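Local coordinates for protein-glutamine gamma-glutamyltransferase 2 (Pagrus major, PDB 1G0D) that catalyses, probably in a calcium-dependent manner, the cross-linking of proteins by joining peptide-bound glutamine to lysine side chains or to other primary amines, at residues A[105-110]-A[129-134]; A[332-337]-A[351-356]; A[492-497]-A[530-535]. All coordinates share one frame; numbering follows the deposited sequence.

Overall arrangement
The three contacts follow one another along a single chain and illustrate a multidomain enzyme in which each contact lies in a different beta region. Interaction 2 holds two members of the Cys-His-Asp triad, His332 and Asp355, and its centre lies about 8 Å from that of the chain; the third member, Cys272, has its side chain about 3 Å from that of His332. Interaction 1, an N-terminal hairpin, has its centre about 27 Å from that of interaction 2, with nearest atoms about 9 Å apart. Interaction 3 joins two sheets of a later beta domain, its centre about 43 Å from that of interaction 2. Interactions 1 and 3 lie on opposite sides of the chain's centre, and none of the three touches another.

Interaction 1: residues A[105-110]-A[129-134]; sequences IGHYRL and SFHMLF
Tyr108 packs its methylene against the Phe130 ring on one face of an antiparallel pair of strands. The bump is that methylene, whose CB sits 3.7 Å from the ring centroid, displaced toward the rim. Phe130 CG lies between its backbone N and carbonyl carbon (chi1 64°), which lays the ring beneath that methylene; the two aromatic planes are nearly parallel but slid apart. Farther along, Met132 CB meets Tyr108 CE1 obliquely at 3.7 Å. Ile105 CG2 sits over the centre of the Phe134 ring, a CH-pi contact, 3.9 Å from the centroid. On the other face, His107 and His131 make an offset stack with planes 12° apart. Gly106 and Met132, like Tyr108 and Phe130, are hydrogen-bonded pairs, with Tyr108 N 2.7 Å from Phe130 O. This is the hairpin of strands 106-115 and 121-133 in the N-terminal beta-sandwich of transglutaminases; Leu60 of strand 55-62 packs on Tyr108 and Phe130, and Tyr108 OH is hydrogen-bonded to Val104 O. Hydrocarbon and phenyl-type groups thus pack on the buried Tyr108-Phe130 side, polar imidazoles and the Ser129 hydroxyl on the other; one face is held by apolar packing, while the other, partly exposed, can keep polar groups.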
loop_
_atom_site.group_PDB
_atom_site.type_symbol
_atom_site.label_atom_id
_atom_site.label_comp_id
_atom_site.label_asym_id
_atom_site.label_seq_id
_atom_site.Cartn_x
_atom_site.Cartn_y
_atom_site.Cartn_z
ATOM N N ILE A 105 16.801 13.770 7.791
ATOM C CA ILE A 105 15.455 14.039 8.291
ATOM C C ILE A 105 15.424 13.667 9.782
ATOM O O ILE A 105 16.163 12.790 10.233
ATOM C CB ILE A 105 14.370 13.247 7.491
ATOM C CG1 ILE A 105 14.537 11.758 7.674
ATOM C CG2 ILE A 105 14.527 13.502 6.004
ATOM C CD1 ILE A 105 13.275 11.020 7.282
ATOM N N GLY A 106 14.599 14.342 10.563
ATOM C CA GLY A 106 14.575 14.005 11.966
ATOM C C GLY A 106 14.111 15.142 12.822
ATOM O O GLY A 106 13.715 16.192 12.308
ATOM N N HIS A 107 14.150 14.935 14.132
ATOM C CA HIS A 107 13.733 15.962 15.073
ATOM C C HIS A 107 14.960 16.655 15.604
ATOM O O HIS A 107 15.655 16.094 16.428
ATOM C CB HIS A 107 12.979 15.327 16.230
ATOM C CG HIS A 107 12.275 16.314 17.102
ATOM N ND1 HIS A 107 12.087 16.111 18.449
ATOM C CD2 HIS A 107 11.734 17.521 16.823
ATOM C CE1 HIS A 107 11.465 17.152 18.963
ATOM N NE2 HIS A 107 11.239 18.022 17.998
ATOM N N TYR A 108 15.206 17.874 15.135
ATOM C CA TYR A 108 16.368 18.648 15.535
ATOM C C TYR A 108 16.063 19.527 16.721
ATOM O O TYR A 108 14.916 19.884 16.945
ATOM C CB TYR A 108 16.803 19.562 14.395
ATOM C CG TYR A 108 17.444 18.860 13.227
ATOM C CD1 TYR A 108 16.657 18.264 12.234
ATOM C CD2 TYR A 108 18.827 18.826 13.082
ATOM C CE1 TYR A 108 17.227 17.653 11.110
ATOM C CE2 TYR A 108 19.412 18.216 11.964
ATOM C CZ TYR A 108 18.593 17.635 10.976
ATOM O OH TYR A 108 19.127 17.059 9.839
ATOM N N ARG A 109 17.090 19.888 17.480
ATOM C CA ARG A 109 16.886 20.791 18.599
ATOM C C ARG A 109 17.907 21.854 18.330
ATOM O O ARG A 109 19.082 21.556 18.203
ATOM C CB ARG A 109 17.142 20.111 19.947
ATOM C CG ARG A 109 15.823 19.802 20.754
ATOM C CD ARG A 109 15.357 18.301 20.710
ATOM N NE ARG A 109 16.485 17.379 20.925
ATOM C CZ ARG A 109 16.685 16.222 20.284
ATOM N NH1 ARG A 109 15.823 15.794 19.363
ATOM N NH2 ARG A 109 17.800 15.527 20.513
ATOM N N LEU A 110 17.443 23.096 18.214
ATOM C CA LEU A 110 18.305 24.234 17.897
ATOM C C LEU A 110 18.800 25.059 19.056
ATOM O O LEU A 110 18.012 25.628 19.815
ATOM C CB LEU A 110 17.594 25.199 16.939
ATOM C CG LEU A 110 18.371 25.956 15.842
ATOM C CD1 LEU A 110 18.068 27.420 15.907
ATOM C CD2 LEU A 110 19.824 25.753 15.984
ATOM N N SER A 129 12.891 22.981 19.115
ATOM C CA SER A 129 13.059 21.883 18.196
ATOM C C SER A 129 12.168 21.999 16.980
ATOM O O SER A 129 11.213 22.781 16.949
ATOM C CB SER A 129 12.790 20.573 18.924
ATOM O OG SER A 129 11.402 20.436 19.111
ATOM N N PHE A 130 12.510 21.227 15.966
ATOM C CA PHE A 130 11.742 21.214 14.737
ATOM C C PHE A 130 11.976 19.865 14.040
ATOM O O PHE A 130 12.907 19.122 14.396
ATOM C CB PHE A 130 12.128 22.426 13.841
ATOM C CG PHE A 130 13.567 22.424 13.348
ATOM C CD1 PHE A 130 13.941 21.684 12.211
ATOM C CD2 PHE A 130 14.548 23.137 14.029
ATOM C CE1 PHE A 130 15.254 21.651 11.775
ATOM C CE2 PHE A 130 15.864 23.101 13.591
ATOM C CZ PHE A 130 16.216 22.356 12.464
ATOM N N HIS A 131 11.120 19.532 13.082
ATOM C CA HIS A 131 11.252 18.288 12.355
ATOM C C HIS A 131 11.610 18.550 10.912
ATOM O O HIS A 131 11.189 19.535 10.332
ATOM C CB HIS A 131 9.953 17.530 12.409
ATOM C CG HIS A 131 9.696 16.872 13.721
ATOM N ND1 HIS A 131 8.986 17.483 14.729
ATOM C CD2 HIS A 131 10.008 15.638 14.173
ATOM C CE1 HIS A 131 8.869 16.651 15.747
ATOM N NE2 HIS A 131 9.482 15.525 15.435
ATOM N N MET A 132 12.381 17.656 10.328
ATOM C CA MET A 132 12.798 17.816 8.950
ATOM C C MET A 132 12.382 16.607 8.106
ATOM O O MET A 132 12.691 15.466 8.453
ATOM C CB MET A 132 14.309 17.985 8.902
ATOM C CG MET A 132 14.858 18.055 7.502
ATOM S SD MET A 132 14.883 19.748 6.881
ATOM C CE MET A 132 16.191 20.462 7.860
ATOM N N LEU A 133 11.691 16.875 7.002
ATOM C CA LEU A 133 11.197 15.857 6.068
ATOM C C LEU A 133 11.903 15.942 4.688
ATOM O O LEU A 133 12.694 16.837 4.433
ATOM C CB LEU A 133 9.689 16.053 5.850
ATOM C CG LEU A 133 8.634 15.839 6.942
ATOM C CD1 LEU A 133 9.225 15.397 8.254
ATOM C CD2 LEU A 133 7.898 17.094 7.083
ATOM N N PHE A 134 11.593 15.002 3.800
ATOM C CA PHE A 134 12.165 14.968 2.463
ATOM C C PHE A 134 11.479 16.099 1.673
ATOM O O PHE A 134 10.354 16.471 1.975
ATOM C CB PHE A 134 11.871 13.599 1.820
ATOM C CG PHE A 134 12.797 12.502 2.278
ATOM C CD1 PHE A 134 12.361 11.522 3.168
ATOM C CD2 PHE A 134 14.121 12.475 1.867
ATOM C CE1 PHE A 134 13.241 10.542 3.648
ATOM C CE2 PHE A 134 15.012 11.497 2.342
ATOM C CZ PHE A 134 14.576 10.538 3.229
#

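Interaction 2: residues A[332-337]-A[351-356]; sequences HCWVES and WQVLDP. With SO4 (sulfate ion), chain B.
His332 and Asp355 meet tip to tip: His332 NE2 donates to Asp355 OD2 at 2.9 Å, using the syn lone pair of the carboxylate. CG is anti to the backbone N in both residues (chi1 171° in His332), which lets the tips meet. Backbone hydrogen bonds pair Val335 with Leu354 and Ser337 with Gln352, two each; that from Leu354 N to Val335 O is straight. The strands form a hairpin in the papain-like catalytic core, where Cys272, at the start of helix 272-286, completes the catalytic triad, its side chain about 3 Å from that of His332. Apolar contact centres on Val353 CG1, which lies over the five-membered ring of Trp334, 3.7 Å from its centroid, while Trp334 NE1 bonds Tyr440 OH. Polar groups also meet the Trp351 indole. Glu336 OE1 lies over one face, 3.6 Å from Trp351 CG, and forms a salt bridge with Arg291, itself in cation-pi contact with Trp351. An alanine at Trp351 would probably leave Glu336 OE1 without the ring it lies over and Arg291 without its cation-pi partner. Trp351 NE1 also donates to O2 of a sulfate, 3.1 Å away and probably from the crystallisation liquor; Arg291 NH1 binds the same ion.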
loop_
_atom_site.group_PDB
_atom_site.type_symbol
_atom_site.label_atom_id
_atom_site.label_comp_id
_atom_site.label_asym_id
_atom_site.label_seq_id
_atom_site.Cartn_x
_atom_site.Cartn_y
_atom_site.Cartn_z
ATOM N N HIS A 332 -1.833 -8.937 -5.794
ATOM C CA HIS A 332 -0.869 -8.704 -4.748
ATOM C C HIS A 332 -0.469 -7.263 -4.874
ATOM O O HIS A 332 -0.241 -6.774 -5.978
ATOM C CB HIS A 332 0.363 -9.578 -4.922
ATOM C CG HIS A 332 1.472 -9.226 -3.982
ATOM N ND1 HIS A 332 1.261 -9.034 -2.632
ATOM C CD2 HIS A 332 2.806 -9.074 -4.185
ATOM C CE1 HIS A 332 2.421 -8.783 -2.038
ATOM N NE2 HIS A 332 3.371 -8.804 -2.957
ATOM N N CYS A 333 -0.357 -6.601 -3.736
ATOM C CA CYS A 333 -0.012 -5.207 -3.673
ATOM C C CYS A 333 1.377 -4.867 -3.111
ATOM O O CYS A 333 1.927 -5.567 -2.257
ATOM C CB CYS A 333 -1.040 -4.490 -2.809
ATOM S SG CYS A 333 -2.731 -4.675 -3.269
ATOM N N TRP A 334 1.940 -3.777 -3.611
ATOM C CA TRP A 334 3.191 -3.251 -3.104
ATOM C C TRP A 334 3.147 -1.726 -3.283
ATOM O O TRP A 334 2.104 -1.128 -3.536
ATOM C CB TRP A 334 4.437 -3.883 -3.769
ATOM C CG TRP A 334 4.565 -3.721 -5.242
ATOM C CD1 TRP A 334 5.065 -2.639 -5.910
ATOM C CD2 TRP A 334 4.216 -4.689 -6.253
ATOM N NE1 TRP A 334 5.048 -2.872 -7.275
ATOM C CE2 TRP A 334 4.531 -4.119 -7.507
ATOM C CE3 TRP A 334 3.669 -5.978 -6.215
ATOM C CZ2 TRP A 334 4.315 -4.796 -8.707
ATOM C CZ3 TRP A 334 3.455 -6.652 -7.421
ATOM C CH2 TRP A 334 3.780 -6.053 -8.648
ATOM N N VAL A 335 4.286 -1.092 -3.175
ATOM C CA VAL A 335 4.309 0.340 -3.264
ATOM C C VAL A 335 5.453 0.784 -4.160
ATOM O O VAL A 335 6.452 0.098 -4.263
ATOM C CB VAL A 335 4.422 0.826 -1.816
ATOM C CG1 VAL A 335 5.667 1.627 -1.557
ATOM C CG2 VAL A 335 3.182 1.492 -1.458
ATOM N N GLU A 336 5.278 1.898 -4.862
ATOM C CA GLU A 336 6.322 2.458 -5.727
ATOM C C GLU A 336 6.729 3.792 -5.085
ATOM O O GLU A 336 5.848 4.586 -4.742
ATOM C CB GLU A 336 5.752 2.735 -7.112
ATOM C CG GLU A 336 6.353 1.921 -8.237
ATOM C CD GLU A 336 5.557 2.057 -9.506
ATOM O OE1 GLU A 336 5.047 3.158 -9.801
ATOM O OE2 GLU A 336 5.418 1.058 -10.222
ATOM N N SER A 337 8.026 4.039 -4.890
ATOM C CA SER A 337 8.475 5.316 -4.306
ATOM C C SER A 337 9.400 6.027 -5.287
ATOM O O SER A 337 10.249 5.407 -5.894
ATOM C CB SER A 337 9.243 5.111 -2.993
ATOM O OG SER A 337 8.385 4.792 -1.916
ATOM N N TRP A 351 10.753 5.700 -10.223
ATOM C CA TRP A 351 9.979 4.831 -9.332
ATOM C C TRP A 351 10.713 3.546 -8.926
ATOM O O TRP A 351 11.274 2.848 -9.768
ATOM C CB TRP A 351 8.648 4.441 -9.986
ATOM C CG TRP A 351 7.701 5.550 -10.249
ATOM C CD1 TRP A 351 7.378 6.069 -11.460
ATOM C CD2 TRP A 351 6.947 6.293 -9.275
ATOM N NE1 TRP A 351 6.468 7.099 -11.308
ATOM C CE2 TRP A 351 6.190 7.250 -9.986
ATOM C CE3 TRP A 351 6.843 6.238 -7.887
ATOM C CZ2 TRP A 351 5.339 8.147 -9.339
ATOM C CZ3 TRP A 351 5.993 7.128 -7.247
ATOM C CH2 TRP A 351 5.252 8.073 -7.978
ATOM N N GLN A 352 10.668 3.226 -7.635
ATOM C CA GLN A 352 11.298 2.032 -7.091
ATOM C C GLN A 352 10.232 1.228 -6.413
ATOM O O GLN A 352 9.369 1.773 -5.753
ATOM C CB GLN A 352 12.349 2.415 -6.070
ATOM C CG GLN A 352 13.128 3.630 -6.490
ATOM C CD GLN A 352 14.189 3.294 -7.476
ATOM O OE1 GLN A 352 14.947 2.356 -7.278
ATOM N NE2 GLN A 352 14.263 4.054 -8.543
ATOM N N VAL A 353 10.283 -0.078 -6.590
ATOM C CA VAL A 353 9.316 -0.965 -5.982
ATOM C C VAL A 353 9.770 -1.342 -4.591
ATOM O O VAL A 353 10.876 -1.790 -4.419
ATOM C CB VAL A 353 9.153 -2.266 -6.825
ATOM C CG1 VAL A 353 8.385 -3.321 -6.048
ATOM C CG2 VAL A 353 8.434 -1.967 -8.104
ATOM N N LEU A 354 8.906 -1.122 -3.605
ATOM C CA LEU A 354 9.144 -1.470 -2.196
ATOM C C LEU A 354 7.983 -2.437 -1.807
ATOM O O LEU A 354 6.808 -2.042 -1.751
ATOM C CB LEU A 354 9.064 -0.210 -1.330
ATOM C CG LEU A 354 10.299 0.506 -0.796
ATOM C CD1 LEU A 354 11.512 -0.156 -1.287
ATOM C CD2 LEU A 354 10.301 1.924 -1.219
ATOM N N ASP A 355 8.291 -3.700 -1.561
ATOM C CA ASP A 355 7.251 -4.646 -1.205
ATOM C C ASP A 355 7.409 -5.015 0.264
ATOM O O ASP A 355 8.357 -5.698 0.643
ATOM C CB ASP A 355 7.366 -5.872 -2.096
ATOM C CG ASP A 355 6.109 -6.712 -2.098
ATOM O OD1 ASP A 355 5.220 -6.460 -1.266
ATOM O OD2 ASP A 355 6.010 -7.630 -2.935
ATOM N N PRO A 356 6.482 -4.544 1.126
ATOM C CA PRO A 356 6.579 -4.857 2.564
ATOM C C PRO A 356 6.293 -6.339 2.914
ATOM O O PRO A 356 6.709 -6.827 3.980
ATOM C CB PRO A 356 5.567 -3.898 3.217
ATOM C CG PRO A 356 5.036 -2.995 2.089
ATOM C CD PRO A 356 5.299 -3.712 0.814
HETATM S S SO4 B . 4.202 7.853 -14.157
HETATM O O1 SO4 B . 5.170 6.870 -14.267
HETATM O O2 SO4 B . 4.643 8.791 -13.195
HETATM O O3 SO4 B . 4.285 8.487 -15.394
HETATM O O4 SO4 B . 2.907 7.253 -13.983
#

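Interaction 3: residues A[492-497]-A[530-535]; sequences VEVKNE and VTVPAH
Asn496 reaches across to the end of the facing strand and bonds its backbone: Asn496 ND2 donates to Val532 O over 2.9 Å, with an N-H...O angle of 166°. CG is anti to the backbone N (chi1 177°), which carries the amide away from its own strand and toward residues 532-534. The acceptor lies almost in the amide plane of Asn496, yet the N-H arrives well above the plane of the Val532 carbonyl and misses its lone pairs. ND2 also donates to Arg500 O, so two bonds fix the amide rotation, and OD1 receives a weak bond from Gly498 N.

Val532 presents its methyls beside this bond. CG1, anti to the backbone N (chi1 -172°), comes 4.0 Å from Asn496 CB, while CG2 lies 4.5 Å from Val494 CG1, a loose meeting of branches. Asn496 CB is also 3.6 Å from Pro533 O. At the end of the contact the His535 ring turns back despite a CB that points away, its CD2 coming within 4.0 Å of Glu497 C.

The opposite side of strand 488-496 is charged. Lys495 bends back along its own strand until NZ forms a salt bridge with Glu493 OE2 at 3.0 Å, meeting the carboxylate on its anti side; Lys478 shares that oxygen.

The contact joins two sheets of the beta domain that follows the catalytic core. Strand 488-496 runs between strands 473-479 and 536-544, while strand 525-532 edges the sheet containing strands 502-513 and 558-566; Val494 packs on Leu565 of the latter, and Val532 on His538 of strand 536-544.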
loop_
_atom_site.group_PDB
_atom_site.type_symbol
_atom_site.label_atom_id
_atom_site.label_comp_id
_atom_site.label_asym_id
_atom_site.label_seq_id
_atom_site.Cartn_x
_atom_site.Cartn_y
_atom_site.Cartn_z
ATOM N N VAL A 492 -19.673 -22.737 -18.720
ATOM C CA VAL A 492 -18.375 -23.178 -19.195
ATOM C C VAL A 492 -18.672 -23.452 -20.664
ATOM O O VAL A 492 -19.396 -24.384 -20.983
ATOM C CB VAL A 492 -17.922 -24.498 -18.487
ATOM C CG1 VAL A 492 -16.617 -25.003 -19.082
ATOM C CG2 VAL A 492 -17.721 -24.239 -17.008
ATOM N N GLU A 493 -18.134 -22.628 -21.565
ATOM C CA GLU A 493 -18.402 -22.814 -22.963
ATOM C C GLU A 493 -17.201 -23.277 -23.741
ATOM O O GLU A 493 -16.125 -22.714 -23.639
ATOM C CB GLU A 493 -18.934 -21.519 -23.549
ATOM C CG GLU A 493 -18.908 -21.479 -25.060
ATOM C CD GLU A 493 -19.516 -20.211 -25.633
ATOM O OE1 GLU A 493 -20.715 -20.243 -25.999
ATOM O OE2 GLU A 493 -18.789 -19.189 -25.721
ATOM N N VAL A 494 -17.402 -24.331 -24.521
ATOM C CA VAL A 494 -16.372 -24.912 -25.373
ATOM C C VAL A 494 -16.705 -24.473 -26.796
ATOM O O VAL A 494 -17.770 -24.790 -27.292
ATOM C CB VAL A 494 -16.433 -26.461 -25.326
ATOM C CG1 VAL A 494 -15.324 -27.019 -26.175
ATOM C CG2 VAL A 494 -16.372 -26.971 -23.877
ATOM N N LYS A 495 -15.824 -23.735 -27.451
ATOM C CA LYS A 495 -16.120 -23.286 -28.807
ATOM C C LYS A 495 -15.277 -24.048 -29.772
ATOM O O LYS A 495 -14.064 -23.946 -29.751
ATOM C CB LYS A 495 -15.803 -21.784 -29.016
ATOM C CG LYS A 495 -16.957 -20.775 -28.738
ATOM C CD LYS A 495 -16.487 -19.467 -28.037
ATOM C CE LYS A 495 -15.403 -19.723 -26.928
ATOM N NZ LYS A 495 -15.883 -19.997 -25.527
ATOM N N ASN A 496 -15.906 -24.811 -30.633
ATOM C CA ASN A 496 -15.142 -25.526 -31.623
ATOM C C ASN A 496 -15.097 -24.646 -32.865
ATOM O O ASN A 496 -16.064 -24.577 -33.598
ATOM C CB ASN A 496 -15.806 -26.877 -31.946
ATOM C CG ASN A 496 -15.071 -27.635 -33.030
ATOM O OD1 ASN A 496 -14.085 -27.150 -33.590
ATOM N ND2 ASN A 496 -15.547 -28.832 -33.341
ATOM N N GLU A 497 -14.018 -23.929 -33.100
ATOM C CA GLU A 497 -13.997 -23.161 -34.332
ATOM C C GLU A 497 -13.139 -23.908 -35.341
ATOM O O GLU A 497 -12.206 -23.358 -35.931
ATOM C CB GLU A 497 -13.460 -21.745 -34.134
ATOM C CG GLU A 497 -13.623 -21.182 -32.754
ATOM C CD GLU A 497 -12.270 -20.951 -32.122
ATOM O OE1 GLU A 497 -11.964 -19.797 -31.735
ATOM O OE2 GLU A 497 -11.503 -21.938 -32.026
ATOM N N VAL A 530 -18.499 -34.570 -24.182
ATOM C CA VAL A 530 -18.998 -33.588 -25.100
ATOM C C VAL A 530 -18.644 -33.851 -26.558
ATOM O O VAL A 530 -17.582 -34.423 -26.860
ATOM C CB VAL A 530 -18.449 -32.194 -24.611
ATOM C CG1 VAL A 530 -17.559 -31.534 -25.636
ATOM C CG2 VAL A 530 -19.579 -31.314 -24.224
ATOM N N THR A 531 -19.569 -33.514 -27.456
ATOM C CA THR A 531 -19.259 -33.583 -28.889
ATOM C C THR A 531 -19.770 -32.266 -29.418
ATOM O O THR A 531 -20.975 -32.014 -29.470
ATOM C CB THR A 531 -19.908 -34.756 -29.676
ATOM O OG1 THR A 531 -19.374 -34.751 -31.018
ATOM C CG2 THR A 531 -21.434 -34.638 -29.704
ATOM N N VAL A 532 -18.835 -31.387 -29.734
ATOM C CA VAL A 532 -19.199 -30.100 -30.222
ATOM C C VAL A 532 -18.840 -30.041 -31.683
ATOM O O VAL A 532 -17.721 -30.304 -32.089
ATOM C CB VAL A 532 -18.501 -29.023 -29.431
ATOM C CG1 VAL A 532 -19.055 -27.673 -29.842
ATOM C CG2 VAL A 532 -18.733 -29.262 -27.950
ATOM N N PRO A 533 -19.824 -29.712 -32.502
ATOM C CA PRO A 533 -19.754 -29.599 -33.950
ATOM C C PRO A 533 -18.968 -28.432 -34.478
ATOM O O PRO A 533 -18.846 -27.406 -33.813
ATOM C CB PRO A 533 -21.210 -29.512 -34.366
ATOM C CG PRO A 533 -22.013 -29.787 -33.097
ATOM C CD PRO A 533 -21.167 -29.421 -31.981
ATOM N N ALA A 534 -18.470 -28.580 -35.702
ATOM C CA ALA A 534 -17.694 -27.536 -36.325
ATOM C C ALA A 534 -18.439 -26.242 -36.190
ATOM O O ALA A 534 -19.677 -26.195 -36.230
ATOM C CB ALA A 534 -17.468 -27.840 -37.790
ATOM N N HIS A 535 -17.656 -25.193 -36.029
ATOM C CA HIS A 535 -18.168 -23.848 -35.896
ATOM C C HIS A 535 -19.407 -23.691 -35.070
ATOM O O HIS A 535 -20.245 -22.855 -35.370
ATOM C CB HIS A 535 -18.375 -23.269 -37.266
ATOM C CG HIS A 535 -17.269 -23.606 -38.195
ATOM N ND1 HIS A 535 -17.461 -24.331 -39.349
ATOM C CD2 HIS A 535 -15.946 -23.345 -38.131
ATOM C CE1 HIS A 535 -16.301 -24.500 -39.958
ATOM N NE2 HIS A 535 -15.364 -23.910 -39.239
#